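Side-chain contacts in fluoride-specific ion channel FluC (Bordetella pertussis, PDB 5NKQ), which forms a double-barrelled membrane channel highly specific for fluoride, letting the ion leave the cell and so lowering its toxicity, while excluding chloride: residues A[6-11]-A[67-72]; A[20-25]-A[73-78]; A[28-33]-A[39-44]; A[51-56]-A[61-66]; A[87-92]-A[102-107]. All coordinates share one frame; numbering follows the deposited sequence.

Contact 1. Residues A[6-11]-A[67-72]; sequences PLNFIA and IRLAAV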
# COMPACT_ATOMS: atom_id res chain seq x y z
N PRO A 6 -14.93 15.36 -14.29
CA PRO A 6 -14.38 14.38 -15.24
C PRO A 6 -12.91 14.59 -15.54
O PRO A 6 -12.20 13.61 -15.83
CB PRO A 6 -15.25 14.57 -16.49
CG PRO A 6 -15.82 15.94 -16.35
CD PRO A 6 -16.03 16.14 -14.89
N LEU A 7 -12.42 15.83 -15.49
CA LEU A 7 -11.00 16.06 -15.74
C LEU A 7 -10.13 15.43 -14.65
O LEU A 7 -9.02 14.98 -14.93
CB LEU A 7 -10.72 17.56 -15.83
CG LEU A 7 -9.28 17.97 -16.16
CD1 LEU A 7 -8.97 17.69 -17.63
CD2 LEU A 7 -9.03 19.42 -15.81
N ASN A 8 -10.63 15.39 -13.41
CA ASN A 8 -9.86 14.79 -12.33
C ASN A 8 -9.78 13.28 -12.47
O ASN A 8 -8.76 12.68 -12.10
CB ASN A 8 -10.47 15.17 -10.98
CG ASN A 8 -10.35 16.66 -10.69
OD1 ASN A 8 -9.45 17.33 -11.20
ND2 ASN A 8 -11.26 17.18 -9.87
N PHE A 9 -10.83 12.64 -12.98
CA PHE A 9 -10.78 11.20 -13.23
C PHE A 9 -9.72 10.86 -14.27
O PHE A 9 -8.99 9.88 -14.13
CB PHE A 9 -12.15 10.68 -13.66
CG PHE A 9 -13.10 10.47 -12.53
CD1 PHE A 9 -13.89 11.50 -12.06
CD2 PHE A 9 -13.21 9.23 -11.92
CE1 PHE A 9 -14.77 11.31 -11.01
CE2 PHE A 9 -14.09 9.02 -10.87
CZ PHE A 9 -14.87 10.06 -10.42
N ILE A 10 -9.63 11.68 -15.33
CA ILE A 10 -8.61 11.46 -16.35
C ILE A 10 -7.22 11.67 -15.77
O ILE A 10 -6.29 10.90 -16.03
CB ILE A 10 -8.86 12.37 -17.56
CG1 ILE A 10 -10.26 12.11 -18.14
CG2 ILE A 10 -7.80 12.15 -18.63
CD1 ILE A 10 -10.60 13.00 -19.32
N ALA A 11 -7.05 12.72 -14.96
CA ALA A 11 -5.75 13.01 -14.37
C ALA A 11 -5.31 11.89 -13.43
O ALA A 11 -4.12 11.54 -13.38
CB ALA A 11 -5.79 14.34 -13.62
N ILE A 67 -3.13 18.65 -10.26
CA ILE A 67 -1.71 18.32 -10.12
C ILE A 67 -1.50 17.29 -9.02
O ILE A 67 -0.87 16.25 -9.24
CB ILE A 67 -0.89 19.60 -9.86
CG1 ILE A 67 -0.84 20.47 -11.12
CG2 ILE A 67 0.52 19.24 -9.41
CD1 ILE A 67 0.02 21.71 -10.98
N ARG A 68 -2.04 17.55 -7.83
CA ARG A 68 -1.87 16.61 -6.73
C ARG A 68 -2.65 15.32 -6.97
O ARG A 68 -2.25 14.26 -6.49
CB ARG A 68 -2.28 17.24 -5.40
CG ARG A 68 -3.74 17.66 -5.31
CD ARG A 68 -4.06 18.16 -3.91
NE ARG A 68 -5.43 18.66 -3.80
CZ ARG A 68 -5.77 19.93 -3.96
NH1 ARG A 68 -4.84 20.84 -4.25
NH2 ARG A 68 -7.04 20.30 -3.84
N LEU A 69 -3.77 15.40 -7.70
CA LEU A 69 -4.53 14.19 -7.99
C LEU A 69 -3.80 13.29 -8.98
O LEU A 69 -3.83 12.06 -8.85
CB LEU A 69 -5.92 14.57 -8.52
CG LEU A 69 -6.86 15.20 -7.50
CD1 LEU A 69 -8.16 15.65 -8.16
CD2 LEU A 69 -7.15 14.24 -6.36
N ALA A 70 -3.14 13.89 -9.97
CA ALA A 70 -2.41 13.09 -10.95
C ALA A 70 -1.10 12.55 -10.36
O ALA A 70 -0.71 11.42 -10.68
CB ALA A 70 -2.13 13.91 -12.20
N ALA A 71 -0.44 13.32 -9.50
CA ALA A 71 0.85 12.95 -8.94
C ALA A 71 0.72 12.03 -7.73
O ALA A 71 1.37 10.99 -7.66
CB ALA A 71 1.64 14.20 -8.57
N VAL A 72 -0.11 12.41 -6.76
CA VAL A 72 -0.21 11.67 -5.51
C VAL A 72 -1.29 10.60 -5.61
O VAL A 72 -1.01 9.40 -5.52
CB VAL A 72 -0.49 12.61 -4.32
CG1 VAL A 72 -0.51 11.82 -3.02
CG2 VAL A 72 0.56 13.71 -4.26
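The carbonyl oxygen Ala11 O is met by Ala70 twice: the methyl carbon Ala70 CB lies 3.3 Å from it, and Ala70 CA makes a CA-H...O contact at 3.4 Å, with an angle of 132° at the hydrogen. Beside this oxygen the two alanine methyls touch, Ala11 CB to Ala70 CB at 3.9 Å. With only methyls between them, the backbones come close, Ala11 CA to Ala70 CA at 4.8 Å. One turn away the contact changes character. Leu69 CD1 lies over the flat face of the Asn8 amide, 3.5 Å from Asn8 CG, so the methyl covers the face and leaves the amide edges to other partners. Asn8 CG stands beside its own backbone N (chi1 -66°), which turns the amide across the end of the leucine. The pair joins helix 6-30 to helix 65-79, two transmembrane helices of the FluC fold, and residues 69-72 of the latter take a wider pi-type turn just where the alanines meet. No hydrogen bond links the two segments. The Asn8 amide instead spends its ND2 within the N-terminal region, on Thr3 O and, weakly, on Leu2 O. From the second subunit, Trp24 packs against both Asn8 and Leu69, so the methyl-over-amide pair lies at the dimer interface, where Phe9 O of the same helix accepts a hydrogen bond from Trp21 NE1 of that subunit.

Contact 2. Residues A[20-25]-A[73-78]; sequences AWLRWV and TGFLGG. With NA (sodium ion), chain I.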
# COMPACT_ATOMS: atom_id res chain seq x y z
N ALA A 20 1.50 2.42 -12.10
CA ALA A 20 1.42 0.96 -12.13
C ALA A 20 2.39 0.37 -13.14
O ALA A 20 2.91 -0.73 -12.92
CB ALA A 20 -0.01 0.53 -12.45
N TRP A 21 2.63 1.07 -14.26
CA TRP A 21 3.63 0.61 -15.21
C TRP A 21 5.02 0.61 -14.59
O TRP A 21 5.81 -0.31 -14.82
CB TRP A 21 3.61 1.49 -16.46
CG TRP A 21 2.44 1.23 -17.37
CD1 TRP A 21 1.53 0.22 -17.28
CD2 TRP A 21 2.06 2.00 -18.52
NE1 TRP A 21 0.61 0.31 -18.29
CE2 TRP A 21 0.92 1.40 -19.07
CE3 TRP A 21 2.59 3.14 -19.14
CZ2 TRP A 21 0.28 1.90 -20.21
CZ3 TRP A 21 1.95 3.64 -20.26
CH2 TRP A 21 0.81 3.01 -20.79
N LEU A 22 5.33 1.63 -13.80
CA LEU A 22 6.64 1.71 -13.16
C LEU A 22 6.82 0.62 -12.12
O LEU A 22 7.88 -0.02 -12.05
CB LEU A 22 6.85 3.09 -12.54
CG LEU A 22 8.17 3.30 -11.80
CD1 LEU A 22 9.35 2.99 -12.70
CD2 LEU A 22 8.26 4.72 -11.27
N ARG A 23 5.79 0.39 -11.29
CA ARG A 23 5.87 -0.69 -10.30
C ARG A 23 6.01 -2.05 -10.98
O ARG A 23 6.75 -2.91 -10.52
CB ARG A 23 4.64 -0.66 -9.40
CG ARG A 23 4.42 -1.93 -8.60
CD ARG A 23 3.31 -1.77 -7.58
NE ARG A 23 2.12 -1.14 -8.16
CZ ARG A 23 1.13 -1.80 -8.73
NH1 ARG A 23 1.17 -3.13 -8.81
NH2 ARG A 23 0.09 -1.15 -9.24
N TRP A 24 5.29 -2.24 -12.09
CA TRP A 24 5.38 -3.51 -12.82
C TRP A 24 6.79 -3.73 -13.37
O TRP A 24 7.33 -4.84 -13.27
CB TRP A 24 4.35 -3.52 -13.95
CG TRP A 24 4.40 -4.74 -14.81
CD1 TRP A 24 4.34 -6.04 -14.41
CD2 TRP A 24 4.49 -4.77 -16.24
NE1 TRP A 24 4.41 -6.88 -15.50
CE2 TRP A 24 4.49 -6.12 -16.64
CE3 TRP A 24 4.56 -3.78 -17.23
CZ2 TRP A 24 4.57 -6.51 -17.97
CZ3 TRP A 24 4.65 -4.17 -18.56
CH2 TRP A 24 4.65 -5.52 -18.91
N VAL A 25 7.39 -2.69 -13.94
CA VAL A 25 8.75 -2.82 -14.47
C VAL A 25 9.75 -3.04 -13.34
O VAL A 25 10.65 -3.88 -13.44
CB VAL A 25 9.11 -1.59 -15.32
CG1 VAL A 25 10.59 -1.60 -15.68
CG2 VAL A 25 8.26 -1.56 -16.58
N THR A 73 -2.55 11.04 -5.80
CA THR A 73 -3.65 10.09 -5.89
C THR A 73 -3.47 9.15 -7.08
O THR A 73 -3.77 7.95 -6.98
CB THR A 73 -4.98 10.84 -6.00
OG1 THR A 73 -5.10 11.76 -4.90
CG2 THR A 73 -6.15 9.86 -5.96
N GLY A 74 -2.98 9.67 -8.20
CA GLY A 74 -2.77 8.86 -9.38
C GLY A 74 -1.44 8.14 -9.40
O GLY A 74 -1.38 6.94 -9.14
N PHE A 75 -0.36 8.88 -9.69
CA PHE A 75 0.94 8.25 -9.92
C PHE A 75 1.42 7.50 -8.69
O PHE A 75 1.72 6.30 -8.75
CB PHE A 75 1.96 9.31 -10.34
CG PHE A 75 3.34 8.76 -10.54
CD1 PHE A 75 3.66 8.02 -11.66
CD2 PHE A 75 4.33 8.99 -9.59
CE1 PHE A 75 4.93 7.52 -11.84
CE2 PHE A 75 5.61 8.49 -9.77
CZ PHE A 75 5.91 7.75 -10.89
N LEU A 76 1.53 8.19 -7.55
CA LEU A 76 2.02 7.53 -6.34
C LEU A 76 1.05 6.48 -5.83
O LEU A 76 1.47 5.51 -5.19
CB LEU A 76 2.31 8.58 -5.27
CG LEU A 76 3.43 9.55 -5.66
CD1 LEU A 76 3.63 10.60 -4.58
CD2 LEU A 76 4.71 8.79 -5.93
N GLY A 77 -0.25 6.66 -6.10
CA GLY A 77 -1.22 5.64 -5.75
C GLY A 77 -1.15 4.41 -6.62
O GLY A 77 -1.63 3.34 -6.21
N GLY A 78 -0.58 4.53 -7.81
CA GLY A 78 -0.38 3.38 -8.67
C GLY A 78 1.00 2.78 -8.51
O GLY A 78 1.21 1.60 -8.79
NA NA I . -1.33 1.34 -5.14
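Arg23 reaches from helix 6-30 to a single carbonyl oxygen, Gly78 O, near the end of helix 65-79. Its CB already skirts that oxygen at 4.2 Å, while CG brushes Ala42 on helix 37-59. Arg23 CD keeps the same 4.2 Å from Gly78 O, and the chain then bends at chi3 (46°), bringing the guanidinium round side-on. Arg23 NE donates to Gly78 O at 3.0 Å, and Arg23 NH2 donates to the same Gly78 O, also at 3.0 Å, with Arg23 CZ between them 3.4 Å from Gly78 O; the oxygen lies only 6° out of the guanidinium plane. Two bonds converging on one acceptor fix the rotation of the flat group. NH2 donates further to Thr73 O of the second subunit, so this arginine ties the dimer as well as its own chain. Ala20 closes on the same carbonyl, Ala20 CA lying 3.4 Å from Gly78 O in a CA-H...O contact. Toward the other flank, Leu22 CD2 meets Phe75 CZ at 3.9 Å, the two side chains slanting past each other. Gly77, the residue before Gly78, turns its O to the structural sodium ion at 2.3 Å; Thr80 O and the same two oxygens of the second subunit complete the four-oxygen site on the dimer's centre. The segments run nearly parallel, 17° apart. Around them, Leu76 packs into helix 37-59 at Leu49, Ile50 and Met53, while Ala20 rests on Ala16 of the second subunit.

Contact 3. Residues A[28-33]-A[39-44]; sequences LKLNGA and TLTANL. Unlike the reference sequence in segment 28-33: Lys29 (reference Arg). With F (fluoride ion), chain J.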
# COMPACT_ATOMS: atom_id res chain seq x y z
N LEU A 28 9.66 -6.63 -12.33
CA LEU A 28 10.29 -7.53 -13.28
C LEU A 28 11.81 -7.45 -13.22
O LEU A 28 12.49 -8.44 -13.52
CB LEU A 28 9.80 -7.22 -14.70
CG LEU A 28 8.31 -7.42 -14.96
CD1 LEU A 28 7.95 -7.01 -16.38
CD2 LEU A 28 7.90 -8.86 -14.69
N LYS A 29 12.36 -6.31 -12.82
CA LYS A 29 13.81 -6.11 -12.81
C LYS A 29 14.44 -6.27 -11.44
O LYS A 29 15.65 -6.52 -11.37
CB LYS A 29 14.16 -4.72 -13.36
CG LYS A 29 13.88 -4.54 -14.84
CD LYS A 29 14.32 -3.17 -15.33
CE LYS A 29 14.10 -3.01 -16.82
NZ LYS A 29 14.86 -4.02 -17.61
N LEU A 30 13.68 -6.15 -10.36
CA LEU A 30 14.25 -6.15 -9.02
C LEU A 30 13.72 -7.24 -8.10
O LEU A 30 14.45 -7.66 -7.20
CB LEU A 30 14.04 -4.79 -8.33
CG LEU A 30 14.73 -3.58 -8.97
CD1 LEU A 30 14.43 -2.32 -8.17
CD2 LEU A 30 16.23 -3.81 -9.07
N ASN A 31 12.49 -7.70 -8.29
CA ASN A 31 11.95 -8.75 -7.42
C ASN A 31 12.79 -10.01 -7.55
O ASN A 31 12.86 -10.62 -8.62
CB ASN A 31 10.49 -9.04 -7.77
CG ASN A 31 9.52 -8.09 -7.09
OD1 ASN A 31 9.84 -7.49 -6.06
ND2 ASN A 31 8.33 -7.95 -7.66
N GLY A 32 13.43 -10.40 -6.45
CA GLY A 32 14.29 -11.56 -6.43
C GLY A 32 13.56 -12.82 -6.02
O GLY A 32 12.37 -12.81 -5.67
N ALA A 33 14.29 -13.92 -6.05
CA ALA A 33 13.73 -15.22 -5.69
C ALA A 33 13.53 -15.37 -4.19
O ALA A 33 12.72 -16.20 -3.76
CB ALA A 33 14.63 -16.33 -6.21
N THR A 39 8.93 -4.75 -5.23
CA THR A 39 7.80 -4.20 -4.47
C THR A 39 8.28 -3.25 -3.39
O THR A 39 7.69 -2.18 -3.18
CB THR A 39 6.97 -5.33 -3.86
OG1 THR A 39 6.59 -6.26 -4.87
CG2 THR A 39 5.72 -4.77 -3.20
N LEU A 40 9.36 -3.62 -2.69
CA LEU A 40 9.90 -2.75 -1.65
C LEU A 40 10.43 -1.45 -2.23
O LEU A 40 10.23 -0.38 -1.66
CB LEU A 40 10.99 -3.49 -0.87
CG LEU A 40 11.60 -2.74 0.32
CD1 LEU A 40 10.52 -2.39 1.33
CD2 LEU A 40 12.70 -3.57 0.96
N THR A 41 11.12 -1.53 -3.38
CA THR A 41 11.61 -0.32 -4.02
C THR A 41 10.46 0.60 -4.41
O THR A 41 10.54 1.82 -4.22
CB THR A 41 12.45 -0.68 -5.25
OG1 THR A 41 13.59 -1.44 -4.85
CG2 THR A 41 12.91 0.58 -5.98
N ALA A 42 9.37 0.03 -4.94
CA ALA A 42 8.23 0.84 -5.33
C ALA A 42 7.60 1.53 -4.12
O ALA A 42 7.21 2.70 -4.20
CB ALA A 42 7.19 -0.02 -6.05
N ASN A 43 7.51 0.83 -2.99
CA ASN A 43 6.92 1.42 -1.80
C ASN A 43 7.86 2.44 -1.16
O ASN A 43 7.42 3.48 -0.67
CB ASN A 43 6.55 0.33 -0.79
CG ASN A 43 5.31 -0.43 -1.20
OD1 ASN A 43 4.46 0.08 -1.94
ND2 ASN A 43 5.19 -1.67 -0.73
N LEU A 44 9.17 2.16 -1.16
CA LEU A 44 10.13 3.10 -0.59
C LEU A 44 10.22 4.38 -1.42
O LEU A 44 10.22 5.49 -0.88
CB LEU A 44 11.50 2.45 -0.46
CG LEU A 44 11.65 1.36 0.61
CD1 LEU A 44 13.06 0.80 0.61
CD2 LEU A 44 11.28 1.90 1.98
F F J . 6.85 -3.64 0.38
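Helix 6-30 stops just before Asn31, which leaves helical geometry with a psi of 116°, and the chain turns back so that Asn31 CA comes 6.8 Å from Thr39 CA in the opening turns of helix 37-59. This is the turn of a transmembrane helix-loop-helix, and the asparagine side chain spans it. Asn31 OD1 accepts the Thr39 N-H at 3.0 Å with an angle of 152° at the hydrogen; the donor is tilted from the carbonyl plane. Gly38 N offers the same oxygen a second, weak bond. Asn31 CG stands beside its own backbone N (chi1 -84°), and this swings the amide toward the start of the second helix, supplying an acceptor to backbone N-H groups of its opening turns. Farther along, Leu30 CD1 rests on the Thr41 side chain, 3.5 Å from Thr41 OG1, the two crossing at about a right angle; that hydroxyl is bonded back to Trp37 O within its own helix. Thr39 OG1 is turned to Glu88 OE1, while its methyl CG2 borders the fluoride pocket together with Leu40. The helix thus presents one flank to the turn and another to the ion path. Asn43, one turn on, has OD1 bonded by Thr81 N, which probably orients the amide, and its other end meets the ion: Asn43 ND2 donates to the fluoride at 2.8 Å, and Ser108 OG bonds the same ion.

Contact 4. Residues A[51-56]-A[61-66]; sequences GVMVAL and PEWPAW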
# COMPACT_ATOMS: atom_id res chain seq x y z
N GLY A 51 6.32 12.38 0.42
CA GLY A 51 6.87 13.40 1.29
C GLY A 51 7.34 14.62 0.52
O GLY A 51 7.19 15.75 0.98
N VAL A 52 7.91 14.39 -0.67
CA VAL A 52 8.27 15.50 -1.55
C VAL A 52 7.03 16.25 -2.00
O VAL A 52 6.97 17.48 -1.98
CB VAL A 52 9.09 14.99 -2.74
CG1 VAL A 52 9.29 16.09 -3.77
CG2 VAL A 52 10.43 14.43 -2.28
N MET A 53 6.00 15.50 -2.42
CA MET A 53 4.79 16.13 -2.94
C MET A 53 4.04 16.90 -1.86
O MET A 53 3.60 18.03 -2.10
CB MET A 53 3.88 15.08 -3.58
CG MET A 53 4.37 14.59 -4.94
SD MET A 53 4.66 15.94 -6.10
CE MET A 53 3.05 16.72 -6.13
N VAL A 54 3.89 16.31 -0.68
CA VAL A 54 3.18 17.00 0.41
C VAL A 54 3.87 18.31 0.74
O VAL A 54 3.21 19.33 0.99
CB VAL A 54 3.08 16.08 1.64
CG1 VAL A 54 2.73 16.88 2.88
CG2 VAL A 54 2.04 15.00 1.41
N ALA A 55 5.21 18.33 0.74
CA ALA A 55 5.93 19.56 1.04
C ALA A 55 5.81 20.56 -0.10
O ALA A 55 5.73 21.77 0.13
CB ALA A 55 7.39 19.25 1.35
N LEU A 56 5.81 20.08 -1.35
CA LEU A 56 5.67 20.98 -2.49
C LEU A 56 4.27 21.58 -2.56
O LEU A 56 4.12 22.77 -2.88
CB LEU A 56 5.99 20.24 -3.79
CG LEU A 56 7.47 19.98 -4.08
CD1 LEU A 56 7.62 19.17 -5.36
CD2 LEU A 56 8.24 21.29 -4.18
N PRO A 61 0.23 26.67 -2.84
CA PRO A 61 -1.23 26.57 -2.70
C PRO A 61 -1.98 27.03 -3.94
O PRO A 61 -3.19 26.75 -4.05
CB PRO A 61 -1.53 27.48 -1.51
CG PRO A 61 -0.42 28.48 -1.52
CD PRO A 61 0.80 27.74 -2.00
N GLU A 62 -1.32 27.71 -4.88
CA GLU A 62 -1.97 28.14 -6.11
C GLU A 62 -2.08 27.03 -7.15
O GLU A 62 -2.76 27.23 -8.16
CB GLU A 62 -1.20 29.33 -6.71
CG GLU A 62 0.10 28.96 -7.41
CD GLU A 62 1.22 28.62 -6.44
OE1 GLU A 62 1.04 28.79 -5.22
OE2 GLU A 62 2.30 28.18 -6.91
N TRP A 63 -1.43 25.89 -6.93
CA TRP A 63 -1.52 24.79 -7.87
C TRP A 63 -2.96 24.28 -7.94
O TRP A 63 -3.59 24.07 -6.89
CB TRP A 63 -0.58 23.65 -7.46
CG TRP A 63 0.85 23.87 -7.84
CD1 TRP A 63 1.37 24.94 -8.50
CD2 TRP A 63 1.95 22.99 -7.58
NE1 TRP A 63 2.73 24.78 -8.67
CE2 TRP A 63 3.10 23.59 -8.11
CE3 TRP A 63 2.06 21.74 -6.95
CZ2 TRP A 63 4.36 22.99 -8.03
CZ3 TRP A 63 3.31 21.15 -6.87
CH2 TRP A 63 4.44 21.78 -7.41
N PRO A 64 -3.50 24.06 -9.14
CA PRO A 64 -4.84 23.47 -9.24
C PRO A 64 -4.86 22.05 -8.70
O PRO A 64 -3.82 21.40 -8.53
CB PRO A 64 -5.14 23.51 -10.74
CG PRO A 64 -3.80 23.61 -11.39
CD PRO A 64 -2.94 24.39 -10.45
N ALA A 65 -6.07 21.55 -8.44
CA ALA A 65 -6.22 20.26 -7.77
C ALA A 65 -5.74 19.11 -8.63
O ALA A 65 -5.31 18.08 -8.10
CB ALA A 65 -7.68 20.05 -7.37
N TRP A 66 -5.80 19.25 -9.96
CA TRP A 66 -5.46 18.12 -10.83
C TRP A 66 -3.98 17.75 -10.75
O TRP A 66 -3.62 16.64 -11.14
CB TRP A 66 -5.84 18.42 -12.28
CG TRP A 66 -4.97 19.44 -12.97
CD1 TRP A 66 -5.20 20.78 -13.07
CD2 TRP A 66 -3.75 19.19 -13.67
NE1 TRP A 66 -4.19 21.38 -13.78
CE2 TRP A 66 -3.29 20.42 -14.16
CE3 TRP A 66 -2.99 18.04 -13.92
CZ2 TRP A 66 -2.11 20.54 -14.89
CZ3 TRP A 66 -1.82 18.16 -14.65
CH2 TRP A 66 -1.39 19.40 -15.12
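Trp63 lays the far corner of its indole against helix 37-59: Trp63 CZ3 is 4.2 Å from Leu56 CB. The same ring atom is approached by the thioether methyl of Met53, Met53 CE to Trp63 CZ3 being 4.5 Å. Both partners come in obliquely, one turn apart on the helix, so the same ring atom lies near both Met53 and Leu56, the methionine more loosely. Met53 reaches it by curling: chi2 (-54°) and chi3 (-58°) fold the chain back on itself and bring CE toward the indole. The backbones stay well apart, with Leu56 CA and Pro61 CA, the closest pair, at 8.9 Å, and the tryptophan side chain spans the gap. Behind this first shell, His60 stacks on the Trp63 ring, and its ND1 is hydrogen-bonded to Leu56 O, which ties the stacking partner to the same helix end that the indole touches. Met53 is wedged from its other flank by Ala71, Val72 and Leu76 of helix 65-79, and Leu56 rests on Val123 of helix 98-126. The contact joins the end of helix 37-59 to the turn that leads into helix 65-79. No hydrogen bond crosses between the segments. At these separations the attraction is dispersive and apolar, with little directional demand on either the leucine or the methionine.

Contact 5. Residues A[87-92]-A[102-107]; sequences AETVDM and AAYAGA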
# COMPACT_ATOMS: atom_id res chain seq x y z
N ALA A 87 0.11 -9.90 0.16
CA ALA A 87 0.17 -11.26 -0.36
C ALA A 87 1.58 -11.83 -0.26
O ALA A 87 1.75 -13.02 0.03
CB ALA A 87 -0.32 -11.30 -1.81
N GLU A 88 2.59 -11.01 -0.51
CA GLU A 88 3.97 -11.47 -0.36
C GLU A 88 4.27 -11.83 1.09
O GLU A 88 4.90 -12.86 1.36
CB GLU A 88 4.94 -10.39 -0.85
CG GLU A 88 4.87 -10.13 -2.35
CD GLU A 88 5.52 -8.81 -2.74
OE1 GLU A 88 5.99 -8.70 -3.89
OE2 GLU A 88 5.57 -7.89 -1.90
N THR A 89 3.82 -11.00 2.04
CA THR A 89 4.06 -11.29 3.45
C THR A 89 3.32 -12.54 3.89
O THR A 89 3.87 -13.37 4.63
CB THR A 89 3.65 -10.08 4.30
OG1 THR A 89 4.41 -8.93 3.90
CG2 THR A 89 3.90 -10.35 5.77
N VAL A 90 2.06 -12.70 3.46
CA VAL A 90 1.29 -13.89 3.81
C VAL A 90 1.96 -15.14 3.25
O VAL A 90 1.99 -16.19 3.91
CB VAL A 90 -0.16 -13.74 3.32
CG1 VAL A 90 -0.87 -15.09 3.34
CG2 VAL A 90 -0.91 -12.74 4.18
N ASP A 91 2.52 -15.05 2.04
CA ASP A 91 3.22 -16.20 1.48
C ASP A 91 4.48 -16.54 2.28
O ASP A 91 4.87 -17.71 2.34
CB ASP A 91 3.58 -15.94 0.02
CG ASP A 91 4.09 -17.19 -0.69
OD1 ASP A 91 3.25 -18.06 -1.02
OD2 ASP A 91 5.31 -17.31 -0.89
N MET A 92 5.12 -15.54 2.88
CA MET A 92 6.24 -15.83 3.77
C MET A 92 5.78 -16.53 5.04
O MET A 92 6.50 -17.39 5.57
CB MET A 92 6.98 -14.54 4.12
CG MET A 92 7.61 -13.82 2.93
SD MET A 92 8.42 -12.28 3.41
CE MET A 92 8.99 -11.68 1.82
N ALA A 102 8.48 -10.80 9.25
CA ALA A 102 8.52 -9.64 10.14
C ALA A 102 9.53 -8.61 9.66
O ALA A 102 9.31 -7.40 9.79
CB ALA A 102 8.84 -10.09 11.56
N ALA A 103 10.65 -9.07 9.10
CA ALA A 103 11.64 -8.14 8.56
C ALA A 103 11.11 -7.43 7.32
O ALA A 103 11.40 -6.25 7.11
CB ALA A 103 12.94 -8.88 8.25
N TYR A 104 10.34 -8.14 6.48
CA TYR A 104 9.79 -7.51 5.29
C TYR A 104 8.70 -6.51 5.65
O TYR A 104 8.61 -5.43 5.05
CB TYR A 104 9.25 -8.57 4.33
CG TYR A 104 8.71 -8.00 3.04
CD1 TYR A 104 9.53 -7.28 2.18
CD2 TYR A 104 7.39 -8.19 2.67
CE1 TYR A 104 9.05 -6.75 1.00
CE2 TYR A 104 6.89 -7.67 1.49
CZ TYR A 104 7.73 -6.95 0.66
OH TYR A 104 7.24 -6.43 -0.52
N ALA A 105 7.86 -6.84 6.63
CA ALA A 105 6.86 -5.89 7.10
C ALA A 105 7.52 -4.71 7.80
O ALA A 105 7.09 -3.56 7.62
CB ALA A 105 5.86 -6.58 8.03
N GLY A 106 8.56 -4.97 8.59
CA GLY A 106 9.25 -3.88 9.26
C GLY A 106 9.99 -2.97 8.30
O GLY A 106 9.97 -1.75 8.45
N ALA A 107 10.66 -3.56 7.30
CA ALA A 107 11.35 -2.74 6.31
C ALA A 107 10.38 -1.96 5.44
O ALA A 107 10.70 -0.85 5.00
CB ALA A 107 12.25 -3.62 5.44
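Tyr104 pushes its ring from helix 98-126 against helix 83-95, and its hydroxyl makes the tightest link: Tyr104 OH donates to Glu88 OE2 at 2.6 Å. The oxygen is met on its syn side, with the donor 33° out of the carboxylate plane. Glu88 reaches the phenol with an extended chain, and its OE1 bonds both Thr39 OG1 and a polar side chain of another protein's chain. At the ring edge Thr89 OG1 comes within 3.3 Å of Tyr104 CD2, close to the ring plane; that hydroxyl is hydrogen-bonded to Phe85 O, one turn back in its own helix. Met92 CE approaches obliquely, making an off-centre CH-pi contact 4.3 Å from the Tyr104 centroid, while Met92 SD makes an oblique Met-aromatic approach at 5.1 Å from that centroid. The antiparallel segment axes, at 158°, lie 9.8 Å apart, a gap that the long tyrosine bridges: Tyr104 CG stands opposite its backbone N (chi1 -178°), which aims the ring across it. Away from the ring the packing slackens. Ala105 CB comes no nearer than 4.8 Å, to Thr89 CG2; Ala102 points away from the other helix, and both Ala102 and Ala103 are exposed. Ala105 packs on Leu109 of the second subunit. Phe85 and Trp35 also meet the tyrosine ring, Trp35 edge-to-face. Glu88, Thr89 and Met92 thus surround a tyrosine of the second fluoride site, which Asn43 and Ser108 share, in one of the two ion pathways of the FluC dimer.

Contacts 1 and 2 both join helix 6-30 to helix 65-79, their centres about 13 Å apart, and their segments alternate along the chain. Contact 4 binds the end of helix 37-59 to the turn into helix 65-79, about 12 Å from the centre of contact 1 and touching it. Contacts 3 and 4 follow one another in the chain between the first and second segments of contacts 1 and 2. Contact 5 comes last, pairing helix 83-95 with helix 98-126; it touches contact 3, about 13 Å away between centres. Contacts 1 and 4 lie on one side of the chain's centre, contacts 3 and 5, with fluoride-binding Asn43 and Tyr104, on the opposite side; contact 2 holds the sodium site at the dimer centre.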